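Long-range contacts in uncharacterized protein (Nostoc punctiforme, PDB 2R3S), which is a putative O-methyltransferase that probably transfers a methyl group from S-adenosylmethionine to a hydroxyl of a substrate not yet identified: residues A[29-34]-A[58-63]; A[171-176]-A[239-244]; A[270-275]-A[325-330]. All blocks are in the same frame, centred on the assembly; numbering follows the deposited sequence.

Interaction 1: A[29-34]-A[58-63]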
ATOM      1  N   LEU A  29      13.441  -5.318 -11.474  1.00 30.08           N
ATOM      2  CA  LEU A  29      14.173  -6.531 -11.832  1.00 29.67           C
ATOM      3  C   LEU A  29      13.805  -7.066 -13.211  1.00 29.34           C
ATOM      4  O   LEU A  29      14.359  -8.055 -13.649  1.00 30.26           O
ATOM      5  CB  LEU A  29      13.952  -7.611 -10.772  1.00 29.89           C
ATOM      6  CG  LEU A  29      14.573  -7.334  -9.405  1.00 28.84           C
ATOM      7  CD1 LEU A  29      14.180  -8.433  -8.414  1.00 27.24           C
ATOM      8  CD2 LEU A  29      16.072  -7.227  -9.536  1.00 29.24           C
ATOM      9  N   ASN A  30      12.885  -6.405 -13.900  1.00 31.22           N
ATOM     10  CA  ASN A  30      12.442  -6.817 -15.227  1.00 30.47           C
ATOM     11  C   ASN A  30      11.754  -8.185 -15.260  1.00 28.98           C
ATOM     12  O   ASN A  30      11.752  -8.859 -16.282  1.00 27.61           O
ATOM     13  CB  ASN A  30      13.597  -6.776 -16.221  1.00 30.98           C
ATOM     14  CG  ASN A  30      13.821  -5.399 -16.801  1.00 39.62           C
ATOM     15  OD1 ASN A  30      13.244  -4.411 -16.345  1.00 36.52           O
ATOM     16  ND2 ASN A  30      14.678  -5.330 -17.821  1.00 45.81           N
ATOM     17  N   VAL A  31      11.109  -8.565 -14.165  1.00 27.67           N
ATOM     18  CA  VAL A  31      10.547  -9.900 -14.078  1.00 26.47           C
ATOM     19  C   VAL A  31       9.576 -10.164 -15.230  1.00 25.73           C
ATOM     20  O   VAL A  31       9.606 -11.225 -15.841  1.00 28.59           O
ATOM     21  CB  VAL A  31       9.827 -10.141 -12.747  1.00 27.33           C
ATOM     22  CG1 VAL A  31       9.188 -11.500 -12.769  1.00 22.66           C
ATOM     23  CG2 VAL A  31      10.801  -9.989 -11.544  1.00 20.63           C
ATOM     24  N   PHE A  32       8.706  -9.208 -15.514  1.00 28.39           N
ATOM     25  CA  PHE A  32       7.651  -9.406 -16.536  1.00 26.36           C
ATOM     26  C   PHE A  32       8.212  -9.530 -17.951  1.00 27.24           C
ATOM     27  O   PHE A  32       7.672 -10.257 -18.762  1.00 28.68           O
ATOM     28  CB  PHE A  32       6.664  -8.243 -16.497  1.00 26.07           C
ATOM     29  CG  PHE A  32       6.117  -7.974 -15.149  1.00 22.36           C
ATOM     30  CD1 PHE A  32       5.190  -8.835 -14.581  1.00 32.64           C
ATOM     31  CD2 PHE A  32       6.542  -6.869 -14.417  1.00 30.78           C
ATOM     32  CE1 PHE A  32       4.673  -8.585 -13.296  1.00 33.80           C
ATOM     33  CE2 PHE A  32       6.019  -6.610 -13.142  1.00 27.84           C
ATOM     34  CZ  PHE A  32       5.082  -7.465 -12.595  1.00 25.08           C
ATOM     35  N   THR A  33       9.276  -8.773 -18.236  1.00 28.15           N
ATOM     36  CA  THR A  33      10.007  -8.832 -19.508  1.00 25.91           C
ATOM     37  C   THR A  33      10.675 -10.187 -19.718  1.00 26.81           C
ATOM     38  O   THR A  33      10.746 -10.675 -20.851  1.00 27.75           O
ATOM     39  CB  THR A  33      11.057  -7.702 -19.566  1.00 25.69           C
ATOM     40  OG1 THR A  33      10.383  -6.437 -19.423  1.00 23.52           O
ATOM     41  CG2 THR A  33      11.846  -7.717 -20.883  1.00 25.19           C
ATOM     42  N   ALA A  34      11.155 -10.785 -18.630  1.00 27.73           N
ATOM     43  CA  ALA A  34      11.771 -12.123 -18.662  1.00 28.69           C
ATOM     44  C   ALA A  34      10.765 -13.260 -18.894  1.00 28.12           C
ATOM     45  O   ALA A  34      11.092 -14.271 -19.551  1.00 30.11           O
ATOM     46  CB  ALA A  34      12.573 -12.364 -17.366  1.00 28.42           C
HETATM   47  N   MSE A  58       9.626 -16.364  -3.976  1.00 28.44           N
HETATM   48  CA  MSE A  58       8.776 -15.679  -2.995  1.00 27.32           C
HETATM   49  C   MSE A  58       8.101 -14.454  -3.613  1.00 28.98           C
HETATM   50  O   MSE A  58       6.898 -14.249  -3.424  1.00 29.30           O
HETATM   51  CB  MSE A  58       9.601 -15.333  -1.764  1.00 25.85           C
HETATM   52  CG  MSE A  58      10.064 -16.593  -1.063  1.00 28.65           C
HETATM   53 SE   MSE A  58      11.686 -16.440  -0.019  0.75 28.72          SE
HETATM   54  CE  MSE A  58      10.866 -16.529   1.773  1.00 23.83           C
ATOM     55  N   LEU A  59       8.860 -13.654  -4.384  1.00 28.39           N
ATOM     56  CA  LEU A  59       8.261 -12.539  -5.150  1.00 26.48           C
ATOM     57  C   LEU A  59       7.167 -12.997  -6.136  1.00 25.36           C
ATOM     58  O   LEU A  59       6.088 -12.414  -6.189  1.00 25.87           O
ATOM     59  CB  LEU A  59       9.353 -11.714  -5.884  1.00 25.83           C
ATOM     60  CG  LEU A  59       8.900 -10.449  -6.650  1.00 29.05           C
ATOM     61  CD1 LEU A  59       8.243  -9.418  -5.710  1.00 23.12           C
ATOM     62  CD2 LEU A  59      10.081  -9.848  -7.466  1.00 21.13           C
ATOM     63  N   CYS A  60       7.456 -14.009  -6.943  1.00 26.54           N
ATOM     64  CA  CYS A  60       6.517 -14.440  -7.988  1.00 27.41           C
ATOM     65  C   CYS A  60       5.262 -15.087  -7.418  1.00 26.82           C
ATOM     66  O   CYS A  60       4.186 -14.842  -7.923  1.00 26.55           O
ATOM     67  CB  CYS A  60       7.196 -15.388  -8.971  1.00 27.31           C
ATOM     68  SG  CYS A  60       8.432 -14.548 -10.039  1.00 30.48           S
ATOM     69  N   ASP A  61       5.386 -15.898  -6.368  1.00 26.84           N
ATOM     70  CA  ASP A  61       4.187 -16.439  -5.690  1.00 29.10           C
ATOM     71  C   ASP A  61       3.296 -15.297  -5.198  1.00 27.73           C
ATOM     72  O   ASP A  61       2.086 -15.335  -5.371  1.00 30.17           O
ATOM     73  CB  ASP A  61       4.550 -17.323  -4.508  1.00 28.14           C
ATOM     74  CG  ASP A  61       5.112 -18.654  -4.919  1.00 30.98           C
ATOM     75  OD1 ASP A  61       4.840 -19.113  -6.042  1.00 27.82           O
ATOM     76  OD2 ASP A  61       5.820 -19.259  -4.084  1.00 29.96           O
ATOM     77  N   TYR A  62       3.906 -14.263  -4.633  1.00 27.33           N
ATOM     78  CA  TYR A  62       3.171 -13.086  -4.182  1.00 27.11           C
ATOM     79  C   TYR A  62       2.524 -12.356  -5.351  1.00 27.14           C
ATOM     80  O   TYR A  62       1.366 -11.968  -5.277  1.00 28.30           O
ATOM     81  CB  TYR A  62       4.114 -12.152  -3.409  1.00 29.78           C
ATOM     82  CG  TYR A  62       3.444 -10.997  -2.697  1.00 26.49           C
ATOM     83  CD1 TYR A  62       3.243  -9.786  -3.337  1.00 28.00           C
ATOM     84  CD2 TYR A  62       3.005 -11.123  -1.390  1.00 31.61           C
ATOM     85  CE1 TYR A  62       2.633  -8.725  -2.682  1.00 28.31           C
ATOM     86  CE2 TYR A  62       2.392 -10.073  -0.729  1.00 33.13           C
ATOM     87  CZ  TYR A  62       2.203  -8.886  -1.382  1.00 32.43           C
ATOM     88  OH  TYR A  62       1.624  -7.845  -0.724  1.00 30.07           O
ATOM     89  N   LEU A  63       3.260 -12.191  -6.448  1.00 28.32           N
ATOM     90  CA  LEU A  63       2.684 -11.590  -7.656  1.00 28.93           C
ATOM     91  C   LEU A  63       1.507 -12.404  -8.241  1.00 26.82           C
ATOM     92  O   LEU A  63       0.636 -11.847  -8.845  1.00 28.21           O
ATOM     93  CB  LEU A  63       3.780 -11.351  -8.711  1.00 27.88           C
ATOM     94  CG  LEU A  63       4.827 -10.283  -8.327  1.00 28.55           C
ATOM     95  CD1 LEU A  63       5.940 -10.284  -9.382  1.00 23.47           C
ATOM     96  CD2 LEU A  63       4.279  -8.825  -8.096  1.00 24.42           C
TER

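Interaction 2: A[171-176]-A[239-244]. With EDO (1,2-ethanediol), chain E.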
ATOM      1  N   ASP A 171       0.093  26.436 -23.509  1.00 35.25           N
ATOM      2  CA  ASP A 171       0.023  25.188 -22.735  1.00 34.02           C
ATOM      3  C   ASP A 171       0.657  25.415 -21.375  1.00 33.88           C
ATOM      4  O   ASP A 171       1.871  25.375 -21.259  1.00 31.79           O
ATOM      5  CB  ASP A 171       0.719  24.052 -23.487  1.00 33.57           C
ATOM      6  CG  ASP A 171       0.345  22.655 -22.957  1.00 40.59           C
ATOM      7  OD1 ASP A 171      -0.308  22.572 -21.890  1.00 31.59           O
ATOM      8  OD2 ASP A 171       0.731  21.641 -23.605  1.00 33.84           O
ATOM      9  N   ILE A 172      -0.179  25.646 -20.349  1.00 33.57           N
ATOM     10  CA  ILE A 172       0.285  26.020 -19.015  1.00 33.91           C
ATOM     11  C   ILE A 172       0.550  24.787 -18.132  1.00 34.30           C
ATOM     12  O   ILE A 172      -0.331  23.947 -17.936  1.00 35.17           O
ATOM     13  CB  ILE A 172      -0.733  26.968 -18.298  1.00 34.53           C
ATOM     14  CG1 ILE A 172      -0.874  28.283 -19.065  1.00 39.83           C
ATOM     15  CG2 ILE A 172      -0.312  27.241 -16.846  1.00 27.10           C
ATOM     16  CD1 ILE A 172      -1.987  29.165 -18.560  1.00 36.90           C
ATOM     17  N   SER A 173       1.748  24.752 -17.540  1.00 31.85           N
ATOM     18  CA  SER A 173       2.403  23.548 -17.017  1.00 31.64           C
ATOM     19  C   SER A 173       2.433  22.466 -18.090  1.00 32.06           C
ATOM     20  O   SER A 173       1.960  21.351 -17.902  1.00 34.61           O
ATOM     21  CB  SER A 173       1.798  23.053 -15.703  1.00 30.97           C
ATOM     22  OG  SER A 173       0.464  22.664 -15.898  1.00 33.94           O
ATOM     23  N   ALA A 174       3.041  22.833 -19.211  1.00 31.95           N
ATOM     24  CA  ALA A 174       3.218  21.976 -20.364  1.00 29.05           C
ATOM     25  C   ALA A 174       3.833  20.593 -20.031  1.00 29.92           C
ATOM     26  O   ALA A 174       3.515  19.602 -20.679  1.00 29.42           O
ATOM     27  CB  ALA A 174       4.052  22.722 -21.403  1.00 29.49           C
ATOM     28  N   SER A 175       4.682  20.513 -19.009  1.00 28.02           N
ATOM     29  CA  SER A 175       5.231  19.226 -18.581  1.00 28.55           C
ATOM     30  C   SER A 175       5.927  18.542 -19.766  1.00 28.99           C
ATOM     31  O   SER A 175       6.794  19.145 -20.390  1.00 30.60           O
ATOM     32  CB  SER A 175       4.120  18.380 -17.917  1.00 28.29           C
ATOM     33  OG  SER A 175       4.570  17.093 -17.564  1.00 27.18           O
ATOM     34  N   HIS A 176       5.579  17.289 -20.054  1.00 29.29           N
ATOM     35  CA  HIS A 176       6.010  16.574 -21.268  1.00 28.70           C
ATOM     36  C   HIS A 176       5.672  17.256 -22.598  1.00 29.84           C
ATOM     37  O   HIS A 176       6.182  16.858 -23.663  1.00 29.60           O
ATOM     38  CB  HIS A 176       5.386  15.174 -21.276  1.00 29.95           C
ATOM     39  CG  HIS A 176       3.961  15.169 -20.839  1.00 28.10           C
ATOM     40  ND1 HIS A 176       2.933  15.540 -21.674  1.00 30.37           N
ATOM     41  CD2 HIS A 176       3.396  14.919 -19.635  1.00 30.22           C
ATOM     42  CE1 HIS A 176       1.794  15.507 -21.011  1.00 29.94           C
ATOM     43  NE2 HIS A 176       2.049  15.147 -19.766  1.00 26.35           N
ATOM     44  N   PRO A 239      -3.460  21.255 -18.423  1.00 32.50           N
ATOM     45  CA  PRO A 239      -3.457  19.838 -18.097  1.00 31.34           C
ATOM     46  C   PRO A 239      -2.859  19.584 -16.718  1.00 29.83           C
ATOM     47  O   PRO A 239      -1.743  19.976 -16.469  1.00 29.40           O
ATOM     48  CB  PRO A 239      -2.587  19.229 -19.196  1.00 32.81           C
ATOM     49  CG  PRO A 239      -1.948  20.380 -19.928  1.00 32.59           C
ATOM     50  CD  PRO A 239      -2.285  21.623 -19.227  1.00 32.83           C
ATOM     51  N   ASN A 240      -3.617  18.947 -15.835  1.00 29.09           N
ATOM     52  CA  ASN A 240      -3.147  18.544 -14.503  1.00 30.03           C
ATOM     53  C   ASN A 240      -2.369  19.639 -13.740  1.00 30.49           C
ATOM     54  O   ASN A 240      -1.327  19.367 -13.088  1.00 30.69           O
ATOM     55  CB  ASN A 240      -2.331  17.228 -14.569  1.00 31.21           C
ATOM     56  CG  ASN A 240      -3.196  16.003 -14.808  1.00 33.89           C
ATOM     57  OD1 ASN A 240      -4.118  15.722 -14.041  1.00 32.01           O
ATOM     58  ND2 ASN A 240      -2.889  15.255 -15.871  1.00 29.08           N
ATOM     59  N   PHE A 241      -2.905  20.862 -13.778  1.00 30.35           N
ATOM     60  CA  PHE A 241      -2.302  21.994 -13.073  1.00 29.91           C
ATOM     61  C   PHE A 241      -3.134  22.510 -11.932  1.00 28.11           C
ATOM     62  O   PHE A 241      -2.624  22.735 -10.850  1.00 29.52           O
ATOM     63  CB  PHE A 241      -2.053  23.163 -14.038  1.00 30.62           C
ATOM     64  CG  PHE A 241      -1.053  24.191 -13.510  1.00 34.67           C
ATOM     65  CD1 PHE A 241       0.174  23.793 -12.980  1.00 35.15           C
ATOM     66  CD2 PHE A 241      -1.330  25.549 -13.566  1.00 38.38           C
ATOM     67  CE1 PHE A 241       1.089  24.722 -12.506  1.00 38.12           C
ATOM     68  CE2 PHE A 241      -0.402  26.482 -13.090  1.00 37.62           C
ATOM     69  CZ  PHE A 241       0.795  26.060 -12.562  1.00 32.50           C
ATOM     70  N   LEU A 242      -4.417  22.725 -12.163  1.00 28.17           N
ATOM     71  CA  LEU A 242      -5.195  23.533 -11.215  1.00 29.75           C
ATOM     72  C   LEU A 242      -5.364  22.874  -9.863  1.00 29.01           C
ATOM     73  O   LEU A 242      -5.426  23.566  -8.862  1.00 27.82           O
ATOM     74  CB  LEU A 242      -6.568  23.914 -11.788  1.00 31.86           C
ATOM     75  CG  LEU A 242      -6.608  24.986 -12.890  1.00 33.44           C
ATOM     76  CD1 LEU A 242      -8.082  25.234 -13.197  1.00 31.98           C
ATOM     77  CD2 LEU A 242      -5.874  26.300 -12.487  1.00 23.80           C
ATOM     78  N   HIS A 243      -5.418  21.540  -9.831  1.00 29.15           N
ATOM     79  CA  HIS A 243      -5.562  20.785  -8.566  1.00 27.81           C
ATOM     80  C   HIS A 243      -4.523  21.021  -7.472  1.00 28.27           C
ATOM     81  O   HIS A 243      -4.774  20.702  -6.302  1.00 29.54           O
ATOM     82  CB  HIS A 243      -5.679  19.265  -8.830  1.00 28.98           C
ATOM     83  CG  HIS A 243      -4.564  18.650  -9.633  1.00 27.47           C
ATOM     84  ND1 HIS A 243      -4.809  17.875 -10.750  1.00 25.15           N
ATOM     85  CD2 HIS A 243      -3.220  18.628  -9.447  1.00 23.73           C
ATOM     86  CE1 HIS A 243      -3.664  17.407 -11.220  1.00 28.08           C
ATOM     87  NE2 HIS A 243      -2.684  17.855 -10.450  1.00 28.43           N
ATOM     88  N   HIS A 244      -3.362  21.563  -7.833  1.00 28.48           N
ATOM     89  CA  HIS A 244      -2.293  21.914  -6.866  1.00 26.78           C
ATOM     90  C   HIS A 244      -2.543  23.144  -5.988  1.00 27.60           C
ATOM     91  O   HIS A 244      -1.896  23.313  -4.960  1.00 25.36           O
ATOM     92  CB  HIS A 244      -0.993  22.159  -7.628  1.00 28.67           C
ATOM     93  CG  HIS A 244      -0.491  20.954  -8.350  1.00 29.75           C
ATOM     94  ND1 HIS A 244      -0.502  20.858  -9.722  1.00 30.51           N
ATOM     95  CD2 HIS A 244       0.001  19.774  -7.889  1.00 31.22           C
ATOM     96  CE1 HIS A 244      -0.020  19.675 -10.076  1.00 30.92           C
ATOM     97  NE2 HIS A 244       0.284  18.997  -8.983  1.00 30.35           N
TER
HETATM   98  C1  EDO E 337       0.909  18.644 -16.202  1.00 44.54           C
HETATM   99  O1  EDO E 337       0.685  20.098 -16.310  1.00 26.91           O
HETATM  100  C2  EDO E 337       1.987  18.175 -15.209  1.00 41.59           C
HETATM  101  O2  EDO E 337       1.571  17.974 -13.847  1.00 44.17           O

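Interaction 3: A[270-275]-A[325-330]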
ATOM      1  N   PHE A 270      -7.854  19.864 -18.158  1.00 33.92           N
ATOM      2  CA  PHE A 270      -7.774  18.406 -18.170  1.00 33.18           C
ATOM      3  C   PHE A 270      -7.292  18.012 -16.778  1.00 33.45           C
ATOM      4  O   PHE A 270      -6.226  18.427 -16.354  1.00 31.03           O
ATOM      5  CB  PHE A 270      -6.841  17.909 -19.274  1.00 32.69           C
ATOM      6  CG  PHE A 270      -6.607  16.420 -19.249  1.00 35.31           C
ATOM      7  CD1 PHE A 270      -7.536  15.550 -19.784  1.00 38.79           C
ATOM      8  CD2 PHE A 270      -5.445  15.884 -18.698  1.00 37.37           C
ATOM      9  CE1 PHE A 270      -7.312  14.159 -19.756  1.00 38.70           C
ATOM     10  CE2 PHE A 270      -5.235  14.509 -18.675  1.00 32.93           C
ATOM     11  CZ  PHE A 270      -6.169  13.660 -19.204  1.00 34.67           C
ATOM     12  N   ASP A 271      -8.106  17.265 -16.033  1.00 32.84           N
ATOM     13  CA  ASP A 271      -7.847  17.107 -14.607  1.00 33.75           C
ATOM     14  C   ASP A 271      -8.692  15.969 -14.033  1.00 33.89           C
ATOM     15  O   ASP A 271      -9.455  15.349 -14.755  1.00 34.49           O
ATOM     16  CB  ASP A 271      -8.114  18.443 -13.879  1.00 32.97           C
ATOM     17  CG  ASP A 271      -7.103  18.741 -12.758  1.00 39.27           C
ATOM     18  OD1 ASP A 271      -6.914  17.882 -11.859  1.00 35.71           O
ATOM     19  OD2 ASP A 271      -6.517  19.859 -12.770  1.00 35.25           O
ATOM     20  N   PHE A 272      -8.493  15.680 -12.749  1.00 34.86           N
ATOM     21  CA  PHE A 272      -9.301  14.719 -12.011  1.00 36.75           C
ATOM     22  C   PHE A 272     -10.494  15.469 -11.451  1.00 36.51           C
ATOM     23  O   PHE A 272     -10.327  16.310 -10.558  1.00 36.08           O
ATOM     24  CB  PHE A 272      -8.521  14.132 -10.824  1.00 37.75           C
ATOM     25  CG  PHE A 272      -7.422  13.214 -11.220  1.00 37.80           C
ATOM     26  CD1 PHE A 272      -7.700  11.938 -11.658  1.00 42.54           C
ATOM     27  CD2 PHE A 272      -6.105  13.623 -11.163  1.00 40.48           C
ATOM     28  CE1 PHE A 272      -6.672  11.078 -12.031  1.00 43.25           C
ATOM     29  CE2 PHE A 272      -5.087  12.774 -11.540  1.00 42.92           C
ATOM     30  CZ  PHE A 272      -5.379  11.496 -11.977  1.00 42.07           C
ATOM     31  N   ILE A 273     -11.679  15.193 -11.984  1.00 34.28           N
ATOM     32  CA  ILE A 273     -12.876  15.913 -11.552  1.00 36.74           C
ATOM     33  C   ILE A 273     -13.855  14.908 -10.957  1.00 36.29           C
ATOM     34  O   ILE A 273     -14.603  14.256 -11.674  1.00 38.70           O
ATOM     35  CB  ILE A 273     -13.533  16.728 -12.706  1.00 36.24           C
ATOM     36  CG1 ILE A 273     -12.480  17.594 -13.423  1.00 36.88           C
ATOM     37  CG2 ILE A 273     -14.627  17.621 -12.141  1.00 34.88           C
ATOM     38  CD1 ILE A 273     -12.955  18.186 -14.762  1.00 35.14           C
ATOM     39  N   PRO A 274     -13.801  14.723  -9.644  1.00 35.84           N
ATOM     40  CA  PRO A 274     -14.771  13.856  -8.999  1.00 35.19           C
ATOM     41  C   PRO A 274     -16.209  14.353  -9.098  1.00 35.85           C
ATOM     42  O   PRO A 274     -16.448  15.576  -9.197  1.00 34.56           O
ATOM     43  CB  PRO A 274     -14.335  13.864  -7.538  1.00 36.90           C
ATOM     44  CG  PRO A 274     -13.437  15.005  -7.397  1.00 38.10           C
ATOM     45  CD  PRO A 274     -12.814  15.250  -8.701  1.00 35.76           C
ATOM     46  N   ASN A 275     -17.149  13.402  -9.036  1.00 32.72           N
ATOM     47  CA  ASN A 275     -18.566  13.736  -8.850  1.00 32.54           C
ATOM     48  C   ASN A 275     -18.757  14.501  -7.563  1.00 33.50           C
ATOM     49  O   ASN A 275     -17.876  14.514  -6.697  1.00 30.80           O
ATOM     50  CB  ASN A 275     -19.435  12.479  -8.864  1.00 31.87           C
ATOM     51  CG  ASN A 275     -19.342  11.729 -10.173  1.00 25.42           C
ATOM     52  OD1 ASN A 275     -19.220  12.340 -11.231  1.00 24.29           O
ATOM     53  ND2 ASN A 275     -19.317  10.401 -10.109  1.00 28.06           N
ATOM     54  N   THR A 325     -13.895   7.527 -22.614  1.00 64.98           N
ATOM     55  CA  THR A 325     -12.781   6.740 -23.141  1.00 65.63           C
ATOM     56  C   THR A 325     -11.492   6.886 -22.320  1.00 65.38           C
ATOM     57  O   THR A 325     -10.597   6.055 -22.444  1.00 66.12           O
ATOM     58  CB  THR A 325     -12.462   7.117 -24.604  1.00 65.82           C
ATOM     59  OG1 THR A 325     -12.435   8.544 -24.726  1.00 67.47           O
ATOM     60  CG2 THR A 325     -13.503   6.534 -25.573  1.00 63.92           C
ATOM     61  N   THR A 326     -11.396   7.922 -21.487  1.00 65.14           N
ATOM     62  CA  THR A 326     -10.163   8.206 -20.733  1.00 65.76           C
ATOM     63  C   THR A 326     -10.405   8.448 -19.227  1.00 64.87           C
ATOM     64  O   THR A 326     -11.506   8.844 -18.827  1.00 64.81           O
ATOM     65  CB  THR A 326      -9.414   9.428 -21.329  1.00 66.65           C
ATOM     66  OG1 THR A 326      -8.073   9.461 -20.826  1.00 65.19           O
ATOM     67  CG2 THR A 326     -10.122  10.735 -20.966  1.00 65.80           C
ATOM     68  N   GLN A 327      -9.363   8.228 -18.415  1.00 62.76           N
ATOM     69  CA  GLN A 327      -9.460   8.248 -16.939  1.00 62.00           C
ATOM     70  C   GLN A 327      -9.844   9.609 -16.350  1.00 60.54           C
ATOM     71  O   GLN A 327     -10.582   9.680 -15.368  1.00 61.65           O
ATOM     72  CB  GLN A 327      -8.144   7.783 -16.290  1.00 62.28           C
ATOM     73  CG  GLN A 327      -8.045   8.066 -14.770  1.00 63.26           C
ATOM     74  CD  GLN A 327      -6.699   7.706 -14.166  1.00 61.57           C
ATOM     75  OE1 GLN A 327      -5.669   7.745 -14.834  1.00 71.58           O
ATOM     76  NE2 GLN A 327      -6.703   7.366 -12.891  1.00 56.57           N
ATOM     77  N   GLN A 328      -9.320  10.686 -16.919  1.00 58.28           N
ATOM     78  CA  GLN A 328      -9.571  12.021 -16.369  1.00 54.79           C
ATOM     79  C   GLN A 328     -10.653  12.743 -17.178  1.00 51.39           C
ATOM     80  O   GLN A 328     -11.145  12.217 -18.178  1.00 50.45           O
ATOM     81  CB  GLN A 328      -8.265  12.809 -16.305  1.00 55.34           C
ATOM     82  CG  GLN A 328      -7.097  12.004 -15.719  1.00 52.41           C
ATOM     83  CD  GLN A 328      -5.903  12.871 -15.387  1.00 51.42           C
ATOM     84  OE1 GLN A 328      -4.768  12.552 -15.734  1.00 51.72           O
ATOM     85  NE2 GLN A 328      -6.153  13.974 -14.711  1.00 43.58           N
ATOM     86  N   GLN A 329     -11.035  13.931 -16.726  1.00 49.87           N
ATOM     87  CA  GLN A 329     -12.204  14.640 -17.266  1.00 50.19           C
ATOM     88  C   GLN A 329     -11.777  15.997 -17.843  1.00 49.05           C
ATOM     89  O   GLN A 329     -10.718  16.517 -17.454  1.00 46.85           O
ATOM     90  CB  GLN A 329     -13.241  14.840 -16.155  1.00 50.48           C
ATOM     91  CG  GLN A 329     -13.858  13.547 -15.582  1.00 51.85           C
ATOM     92  CD  GLN A 329     -12.971  12.796 -14.545  1.00 55.48           C
ATOM     93  OE1 GLN A 329     -12.170  13.384 -13.805  1.00 41.52           O
ATOM     94  NE2 GLN A 329     -13.148  11.488 -14.489  1.00 54.15           N
ATOM     95  N   VAL A 330     -12.582  16.552 -18.761  1.00 46.77           N
ATOM     96  CA  VAL A 330     -12.304  17.878 -19.381  1.00 44.59           C
ATOM     97  C   VAL A 330     -13.392  18.941 -19.068  1.00 42.22           C
ATOM     98  O   VAL A 330     -14.569  18.626 -19.042  1.00 41.35           O
ATOM     99  CB  VAL A 330     -12.055  17.756 -20.914  1.00 45.72           C
ATOM    100  CG1 VAL A 330     -12.159  19.095 -21.581  1.00 40.65           C
ATOM    101  CG2 VAL A 330     -10.680  17.131 -21.215  1.00 39.74           C
TER

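Interaction 1: A[29-34]-A[58-63]
In the N-terminal dimerisation domain, which belongs to the helix-turn-helix clan, the short helix 31-35 packs its first turn against helix 53-65 through Val31, Leu59 and Cys60. The contact is wholly apolar, and no hydrogen bond crosses it. Val31 divides its two methyls between neighbouring residues of the facing helix: CG2 lies 4.1 Å from Leu59 CD2, while CG1 is directed at the sulphur of Cys60, with Val31 CG1 and Cys60 SG 4.2 Å apart. CG1 is anti to the backbone N (chi1 176°), which spreads the two branches over adjacent positions of helix 53-65. Leu59 CD2 is shared, because Leu29 CD1 also approaches it at 4.4 Å. Between Leu29 and Val31 the chain turns at Asn30, which has positive phi and ends helix 17-28 in a Schellman motif before occupying the N-cap position of the next helix. With the chain turned here, Leu29 and Val31 both face Leu59. One helical turn beyond Leu59, Leu63 takes up the contact, its CD1 meeting Phe32 CZ obliquely at 4.4 Å. The Phe32 ring is further enclosed by Ile23 and Ala26 of helix 17-28 and by Met69 of strand 69-72, a residue that also touches Cys60 and Leu63. At the other end Leu29 packs on Val117 of the second subunit.

Interaction 2: A[171-176]-A[239-244]
This is a buried packing contact, with no direct hydrogen bond between its halves, where the loops following the neighbouring parallel strands 168-172 and 233-239 meet. Ser173 and Phe241 lie at its centre. Ser173 OG is 3.1 Å from Phe241 CD1 and meets the ring obliquely. With chi1 at 64°, Ser173 OG sits between its own backbone N and carbonyl carbon, which places it beside the Phe241 ring. Deeper in, Ile172 CG2 lies 3.8 Å from Phe241 CD2, and Leu253 of helix 247-260 also packs on the phenylalanine. The Pro239 ring rests on the end of strand 168-172: Pro239 CD is 3.3 Å from Ile172 O, and Pro239 CG is 3.4 Å from Asp171 OD1. That carboxylate oxygen is buried without a polar partner in the model, whereas OD2 accepts a bond from Gly180 N. In the Rossmann-like fold of class I methyltransferases, the loop after the first strand characteristically borders the S-adenosylmethionine pocket. A 1,2-ethanediol, probably from the crystallisation liquor, lies between the two loops, at a position consistent with that site. Its O1 lies near the carbonyl oxygens of both Ser173 and Pro239, and the bonding there is unsettled. Its other hydroxyl, O2, makes a weak 3.3 Å hydrogen bond to Asn240 O. Beyond Phe241 the chain enters a 3-10 turn, in which His244 ND1 donates back to Phe241 O over 3.0 Å, tilted 33° from the carbonyl plane.

Interaction 3: A[270-275]-A[325-330]
Phe270 and Asp271 pair antiparallel with Val330 and Gln329 where strands 265-271 and 329-334 adjoin in the mixed sheet of the Rossmann-like methyltransferase domain; strand 329-334 runs counter to its parallel neighbours, as is usual in this fold. Two backbone hydrogen bonds join the hydrogen-bonded pair, Gln329 N to Asp271 O at 2.9 Å and Asp271 N to Gln329 O at 3.1 Å.

Aromatic contacts centre on Gln328. Its CB makes an off-centre CH-pi contact with Phe270, while its CG lies over the face of Phe272. The amide is stacked on the Phe272 ring, the planes 11° apart and Gln328 NE2 3.5 Å above the ring plane over its centre; NE2 also donates to Asn240 OD1, a bond that helps fix the amide's rotation. Gln327 NE2 instead meets the ring's edge, 3.8 Å from Phe272 CE1. An alanine in place of Phe272 would probably leave the Gln328 amide without its stacking surface and open a gap between that amide and the Phe287 ring, which stacks with Phe272.

Among apolar contacts, Phe270 CD1 receives Val330 CG2 in the plane of its ring, and Gln329 CB lies 3.6 Å from Ile273 CD1. A side-chain bond extends the pairing past the strand end: the bend at chi2 (80°) turns Gln329 CD back toward the 270-275 chain, and OE1 on it reaches Ile273 N. This bond is short and nearly straight, Ile273 N donating to Gln329 OE1 at 2.6 Å with an N-H...O angle of 169°.

In the fold
All three contacts are largely buried, but they serve two parts of the chain. Interaction 1 joins helices of the dimerisation domain by hydrocarbon and sulphur packing alone, its nearest atoms about 22 Å from interaction 2 and 19 Å from interaction 3. Interactions 2 and 3 both reach the same sheet and touch: probable hydrogen bonds run from His243 to Asp271 and from Asn240 N to Phe270 O, linking the loop after strand 233-239 to strand 265-271. Their chemistry differs nonetheless. Loops pack in interaction 2 around a bound diol, whereas interaction 3 combines strand pairing with an amide stacked on a ring, reaching the surface at Gln327.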